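The same site in two structures of oxidized polyvinyl alcohol hydrolase from Pseudomonas sp., which hydrolyses beta-diketones, cleaving 4,6-nonanedione and the diketone units of oxidized polyvinyl alcohol during breakdown of the polymer: PDB 3WL8 (chain A, 1.60 Å), residues W126-E131 and I176-T181, and PDB 3WL6 (chain B, 1.60 Å), residues W126-E131 and I176-T181. Both blocks share one frame: the second was fitted to the first on N, CA, C and O of the twelve residues, RMSD 0.06 Å. Numbering follows each deposited sequence.

Structure 1 (3WL8); sequences WNPWFE and IASGGT. Engineered in segment 176-181: Ala177 (natural residue Ser). With OCA (octanoic acid (caprylic acid)), chain C.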
loop_
_atom_site.group_PDB
_atom_site.type_symbol
_atom_site.label_atom_id
_atom_site.label_comp_id
_atom_site.label_asym_id
_atom_site.label_seq_id
_atom_site.Cartn_x
_atom_site.Cartn_y
_atom_site.Cartn_z
ATOM N N TRP A 126 2.747 -14.026 1.420
ATOM C CA TRP A 126 2.829 -13.592 2.798
ATOM C C TRP A 126 1.390 -13.471 3.306
ATOM O O TRP A 126 0.549 -12.903 2.638
ATOM C CB TRP A 126 3.588 -12.236 2.763
ATOM C CG TRP A 126 4.145 -11.876 4.084
ATOM C CD1 TRP A 126 3.819 -10.790 4.820
ATOM C CD2 TRP A 126 5.068 -12.642 4.867
ATOM N NE1 TRP A 126 4.454 -10.831 6.031
ATOM C CE2 TRP A 126 5.238 -11.957 6.084
ATOM C CE3 TRP A 126 5.775 -13.843 4.645
ATOM C CZ2 TRP A 126 6.096 -12.415 7.104
ATOM C CZ3 TRP A 126 6.631 -14.303 5.669
ATOM C CH2 TRP A 126 6.779 -13.574 6.883
ATOM N N ASN A 127 1.130 -13.979 4.510
ATOM C CA ASN A 127 -0.232 -14.060 5.027
ATOM C C ASN A 127 -1.052 -12.837 5.452
ATOM O O ASN A 127 -2.291 -12.912 5.449
ATOM C CB ASN A 127 -0.209 -15.074 6.181
ATOM C CG ASN A 127 -1.504 -15.822 6.342
ATOM O OD1 ASN A 127 -2.121 -16.231 5.374
ATOM N ND2 ASN A 127 -1.908 -16.036 7.595
ATOM N N PRO A 128 -0.404 -11.700 5.808
ATOM C CA PRO A 128 -1.177 -10.529 6.229
ATOM C C PRO A 128 -2.215 -10.015 5.221
ATOM O O PRO A 128 -3.350 -9.644 5.578
ATOM C CB PRO A 128 -0.101 -9.469 6.532
ATOM C CG PRO A 128 1.033 -10.307 7.054
ATOM C CD PRO A 128 1.037 -11.521 6.101
ATOM N N TRP A 129 -1.813 -9.998 3.954
ATOM C CA TRP A 129 -2.687 -9.546 2.872
ATOM C C TRP A 129 -2.406 -10.402 1.648
ATOM O O TRP A 129 -1.336 -11.025 1.561
ATOM C CB TRP A 129 -2.405 -8.076 2.476
ATOM C CG TRP A 129 -2.468 -7.067 3.612
ATOM C CD1 TRP A 129 -1.412 -6.531 4.286
ATOM C CD2 TRP A 129 -3.635 -6.465 4.161
ATOM N NE1 TRP A 129 -1.840 -5.634 5.224
ATOM C CE2 TRP A 129 -3.204 -5.565 5.172
ATOM C CE3 TRP A 129 -5.005 -6.594 3.905
ATOM C CZ2 TRP A 129 -4.102 -4.795 5.928
ATOM C CZ3 TRP A 129 -5.884 -5.853 4.643
ATOM C CH2 TRP A 129 -5.440 -4.953 5.657
ATOM N N PHE A 130 -3.336 -10.442 0.692
ATOM C CA PHE A 130 -3.093 -11.200 -0.540
ATOM C C PHE A 130 -2.357 -10.184 -1.410
ATOM O O PHE A 130 -2.928 -9.543 -2.282
ATOM C CB PHE A 130 -4.466 -11.616 -1.108
ATOM C CG PHE A 130 -5.253 -12.440 -0.122
ATOM C CD1 PHE A 130 -4.767 -13.690 0.265
ATOM C CD2 PHE A 130 -6.467 -11.975 0.420
ATOM C CE1 PHE A 130 -5.475 -14.461 1.168
ATOM C CE2 PHE A 130 -7.194 -12.766 1.338
ATOM C CZ PHE A 130 -6.689 -14.026 1.710
ATOM N N GLU A 131 -1.054 -10.068 -1.164
ATOM C CA GLU A 131 -0.259 -9.008 -1.778
ATOM C C GLU A 131 0.863 -9.415 -2.730
ATOM O O GLU A 131 1.568 -8.552 -3.238
ATOM C CB GLU A 131 0.273 -8.029 -0.675
ATOM C CG GLU A 131 0.766 -8.618 0.710
ATOM C CD GLU A 131 2.220 -9.109 0.747
ATOM O OE1 GLU A 131 2.630 -9.868 -0.140
ATOM O OE2 GLU A 131 2.938 -8.756 1.718
ATOM N N ILE A 176 1.768 0.237 5.625
ATOM C CA ILE A 176 3.160 -0.045 5.989
ATOM C C ILE A 176 3.543 -1.499 5.821
ATOM O O ILE A 176 2.753 -2.392 6.107
ATOM C CB ILE A 176 3.419 0.379 7.493
ATOM C CG1 ILE A 176 4.862 0.027 7.936
ATOM C CG2 ILE A 176 2.400 -0.330 8.439
ATOM C CD1 ILE A 176 5.899 0.944 7.267
ATOM N N ALA A 177 4.741 -1.732 5.293
ATOM C CA ALA A 177 5.287 -3.089 5.215
ATOM C C ALA A 177 4.407 -3.963 4.376
ATOM O O ALA A 177 4.205 -3.609 3.228
ATOM C CB ALA A 177 5.462 -3.620 6.678
ATOM N N SER A 178 3.878 -5.068 4.889
ATOM C CA SER A 178 3.002 -5.903 4.038
ATOM C C SER A 178 1.825 -5.065 3.532
ATOM O O SER A 178 1.315 -5.319 2.428
ATOM C CB SER A 178 2.525 -7.123 4.840
ATOM O OG SER A 178 1.700 -8.004 4.062
ATOM N N GLY A 179 1.389 -4.100 4.332
ATOM C CA GLY A 179 0.334 -3.179 3.867
ATOM C C GLY A 179 0.811 -2.269 2.733
ATOM O O GLY A 179 0.004 -1.824 1.919
ATOM N N GLY A 180 2.106 -1.982 2.712
ATOM C CA GLY A 180 2.709 -1.221 1.635
ATOM C C GLY A 180 2.781 -2.107 0.399
ATOM O O GLY A 180 2.580 -1.641 -0.728
ATOM N N THR A 181 3.083 -3.392 0.595
ATOM C CA THR A 181 3.118 -4.310 -0.544
ATOM C C THR A 181 1.740 -4.409 -1.113
ATOM O O THR A 181 1.557 -4.377 -2.326
ATOM C CB THR A 181 3.580 -5.694 -0.072
ATOM O OG1 THR A 181 4.757 -5.515 0.705
ATOM C CG2 THR A 181 3.856 -6.642 -1.258
HETATM C C1 OCA C . 6.887 -6.973 6.471
HETATM C C2 OCA C . 6.666 -8.186 5.567
HETATM C C3 OCA C . 7.990 -8.756 5.051
HETATM C C4 OCA C . 7.664 -9.878 4.063
HETATM C C5 OCA C . 8.901 -10.735 3.792
HETATM C C6 OCA C . 8.518 -11.889 2.863
HETATM C C7 OCA C . 9.587 -12.978 2.963
HETATM C C8 OCA C . 9.065 -14.255 2.301
HETATM O O1 OCA C . 7.787 -6.177 6.124
HETATM O O2 OCA C . 5.981 -6.721 7.294
HETATM O O HOH W 1 5.387 -7.836 2.034
#
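With chi1 at -178°, Ser178 carries OG anti to its backbone N and over to Glu131, whose chain bends at chi2 (85°) to meet it. Ser178 OG donates to Glu131 OE2 at 2.8 Å, on the anti side of the carboxylate and 22° out of its plane. Water 1 also donates to OE2 and bonds Thr181 OG1, while Tyr205 binds OE1 and the backbone N of Glu203 binds Thr181 OG1. Trp129 CD1 lies 3.5 Å from Ser178 OG. The contact joins the loop between strand 96-100 and helix 148-160 to the turn from strand 170-176 into helix 178-189, consistent with the nucleophile elbow of an alpha/beta-hydrolase. There the engineered Ala177 (naturally Ser), at positive phi, occupies the N-cap position, its CB 3.2 Å from O2 of octanoic acid, which is hydrogen-bonded to His303 and Ser71.

Structure 1 against structure 2
The one difference of sequence is at the turn before helix 178-189, where the engineered Ala177(A) stands against Ser177(B). Their CB atoms coincide within the error, phi is positive in both, and the CA atoms that can be compared coincide as well. Trp129(A), Glu131(A), Ser178(A), Thr181(A) and their counterparts keep their place within the error; the 2.8 Å bond from Ser178(A) OG to Glu131(A) OE2 recurs between Ser178(B) OG and Glu131(B) OE2, and water 1 is matched by water 2. What comes in structure 2 is OG of Ser177(B), which has no counterpart in Ala177(A) and is hydrogen-bonded to His303(B). What goes is the octanoic acid, modelled in structure 1 alone, where it touches Trp126(A), Ala177(A) and Ser178(A) and is hydrogen-bonded to His303(A). Its O2 and OG of Ser177(B) lie 2.0 Å apart after superposition, too close for both to be held as they are; the missing hydroxyl may therefore make room for the acid's carboxyl group.

Structure 2 (3WL6); sequences WNPWFE and ISSGGT.
Ser178 OG reaches Glu131 because chi1 of -176° swings it away from the serine's own N, and the glutamate chain, bent at chi2 (89°), brings its carboxylate alongside. Ser178 OG donates to Glu131 OE2 at 2.8 Å, on the anti side of the carboxylate and 24° out of its plane. Water 2 donates to OE2 as well and bonds Thr181 OG1; Tyr205 binds OE1, and the backbone N of Glu203 binds Thr181 OG1. Trp129 CD1 lies 3.4 Å from Ser178 OG. Ser177, at positive phi, occupies the N-cap position, yet its side chain makes no capping bond: OG is hydrogen-bonded to NE2 of His303. This arrangement is consistent with the nucleophile elbow of an alpha/beta-hydrolase, with Ser177 probably in the charge relay and Asp258 probably completing a Ser-His-Asp triad.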
loop_
_atom_site.group_PDB
_atom_site.type_symbol
_atom_site.label_atom_id
_atom_site.label_comp_id
_atom_site.label_asym_id
_atom_site.label_seq_id
_atom_site.Cartn_x
_atom_site.Cartn_y
_atom_site.Cartn_z
ATOM N N TRP B 126 2.814 -13.982 1.437
ATOM C CA TRP B 126 2.847 -13.594 2.858
ATOM C C TRP B 126 1.402 -13.530 3.366
ATOM O O TRP B 126 0.537 -12.959 2.698
ATOM C CB TRP B 126 3.541 -12.232 2.912
ATOM C CG TRP B 126 4.079 -11.891 4.224
ATOM C CD1 TRP B 126 3.818 -10.758 4.951
ATOM C CD2 TRP B 126 4.963 -12.690 5.014
ATOM N NE1 TRP B 126 4.483 -10.814 6.152
ATOM C CE2 TRP B 126 5.194 -11.988 6.216
ATOM C CE3 TRP B 126 5.583 -13.936 4.821
ATOM C CZ2 TRP B 126 6.022 -12.492 7.226
ATOM C CZ3 TRP B 126 6.408 -14.440 5.824
ATOM C CH2 TRP B 126 6.617 -13.715 7.012
ATOM N N ASN B 127 1.138 -14.056 4.567
ATOM C CA ASN B 127 -0.239 -14.153 5.058
ATOM C C ASN B 127 -1.059 -12.914 5.478
ATOM O O ASN B 127 -2.286 -12.977 5.453
ATOM C CB ASN B 127 -0.276 -15.181 6.219
ATOM C CG ASN B 127 -1.630 -15.866 6.356
ATOM O OD1 ASN B 127 -2.284 -16.231 5.344
ATOM N ND2 ASN B 127 -2.079 -16.050 7.606
ATOM N N PRO B 128 -0.424 -11.774 5.831
ATOM C CA PRO B 128 -1.254 -10.619 6.238
ATOM C C PRO B 128 -2.266 -10.096 5.214
ATOM O O PRO B 128 -3.393 -9.715 5.575
ATOM C CB PRO B 128 -0.223 -9.521 6.569
ATOM C CG PRO B 128 0.999 -10.278 6.976
ATOM C CD PRO B 128 1.013 -11.512 6.038
ATOM N N TRP B 129 -1.823 -10.009 3.947
ATOM C CA TRP B 129 -2.671 -9.540 2.861
ATOM C C TRP B 129 -2.376 -10.400 1.648
ATOM O O TRP B 129 -1.317 -11.020 1.572
ATOM C CB TRP B 129 -2.366 -8.072 2.467
ATOM C CG TRP B 129 -2.468 -7.074 3.592
ATOM C CD1 TRP B 129 -1.418 -6.529 4.304
ATOM C CD2 TRP B 129 -3.657 -6.492 4.132
ATOM N NE1 TRP B 129 -1.890 -5.639 5.234
ATOM C CE2 TRP B 129 -3.256 -5.593 5.158
ATOM C CE3 TRP B 129 -5.010 -6.632 3.858
ATOM C CZ2 TRP B 129 -4.172 -4.850 5.908
ATOM C CZ3 TRP B 129 -5.924 -5.901 4.598
ATOM C CH2 TRP B 129 -5.499 -5.015 5.620
ATOM N N PHE B 130 -3.320 -10.436 0.707
ATOM C CA PHE B 130 -3.121 -11.163 -0.559
ATOM C C PHE B 130 -2.376 -10.157 -1.441
ATOM O O PHE B 130 -2.933 -9.500 -2.343
ATOM C CB PHE B 130 -4.488 -11.558 -1.131
ATOM C CG PHE B 130 -5.277 -12.459 -0.210
ATOM C CD1 PHE B 130 -4.790 -13.732 0.114
ATOM C CD2 PHE B 130 -6.483 -12.039 0.360
ATOM C CE1 PHE B 130 -5.497 -14.564 0.993
ATOM C CE2 PHE B 130 -7.190 -12.853 1.237
ATOM C CZ PHE B 130 -6.710 -14.121 1.564
ATOM N N GLU B 131 -1.087 -10.044 -1.150
ATOM C CA GLU B 131 -0.269 -9.022 -1.773
ATOM C C GLU B 131 0.838 -9.415 -2.721
ATOM O O GLU B 131 1.550 -8.531 -3.210
ATOM C CB GLU B 131 0.289 -8.058 -0.675
ATOM C CG GLU B 131 0.769 -8.669 0.678
ATOM C CD GLU B 131 2.229 -9.100 0.736
ATOM O OE1 GLU B 131 2.660 -9.879 -0.117
ATOM O OE2 GLU B 131 2.953 -8.675 1.662
ATOM N N ILE B 176 1.809 0.236 5.564
ATOM C CA ILE B 176 3.192 -0.009 5.941
ATOM C C ILE B 176 3.580 -1.483 5.788
ATOM O O ILE B 176 2.775 -2.361 6.075
ATOM C CB ILE B 176 3.381 0.393 7.453
ATOM C CG1 ILE B 176 4.811 0.089 7.933
ATOM C CG2 ILE B 176 2.376 -0.383 8.336
ATOM C CD1 ILE B 176 5.885 0.871 7.156
ATOM N N SER B 177 4.795 -1.750 5.307
ATOM C CA SER B 177 5.304 -3.126 5.260
ATOM C C SER B 177 4.415 -3.963 4.377
ATOM O O SER B 177 4.206 -3.576 3.251
ATOM C CB SER B 177 5.369 -3.692 6.679
ATOM O OG SER B 177 6.172 -4.862 6.721
ATOM N N SER B 178 3.874 -5.075 4.879
ATOM C CA SER B 178 2.983 -5.894 4.037
ATOM C C SER B 178 1.807 -5.051 3.506
ATOM O O SER B 178 1.268 -5.321 2.408
ATOM C CB SER B 178 2.487 -7.096 4.862
ATOM O OG SER B 178 1.701 -7.963 4.069
ATOM N N GLY B 179 1.372 -4.055 4.292
ATOM C CA GLY B 179 0.318 -3.152 3.846
ATOM C C GLY B 179 0.825 -2.254 2.726
ATOM O O GLY B 179 0.026 -1.800 1.901
ATOM N N GLY B 180 2.123 -1.969 2.731
ATOM C CA GLY B 180 2.734 -1.184 1.652
ATOM C C GLY B 180 2.792 -2.049 0.395
ATOM O O GLY B 180 2.580 -1.572 -0.717
ATOM N N THR B 181 3.085 -3.333 0.572
ATOM C CA THR B 181 3.119 -4.263 -0.558
ATOM C C THR B 181 1.729 -4.364 -1.141
ATOM O O THR B 181 1.557 -4.336 -2.360
ATOM C CB THR B 181 3.592 -5.633 -0.064
ATOM O OG1 THR B 181 4.774 -5.444 0.718
ATOM C CG2 THR B 181 3.907 -6.610 -1.253
HETATM O O HOH W 2 5.431 -7.745 2.116
#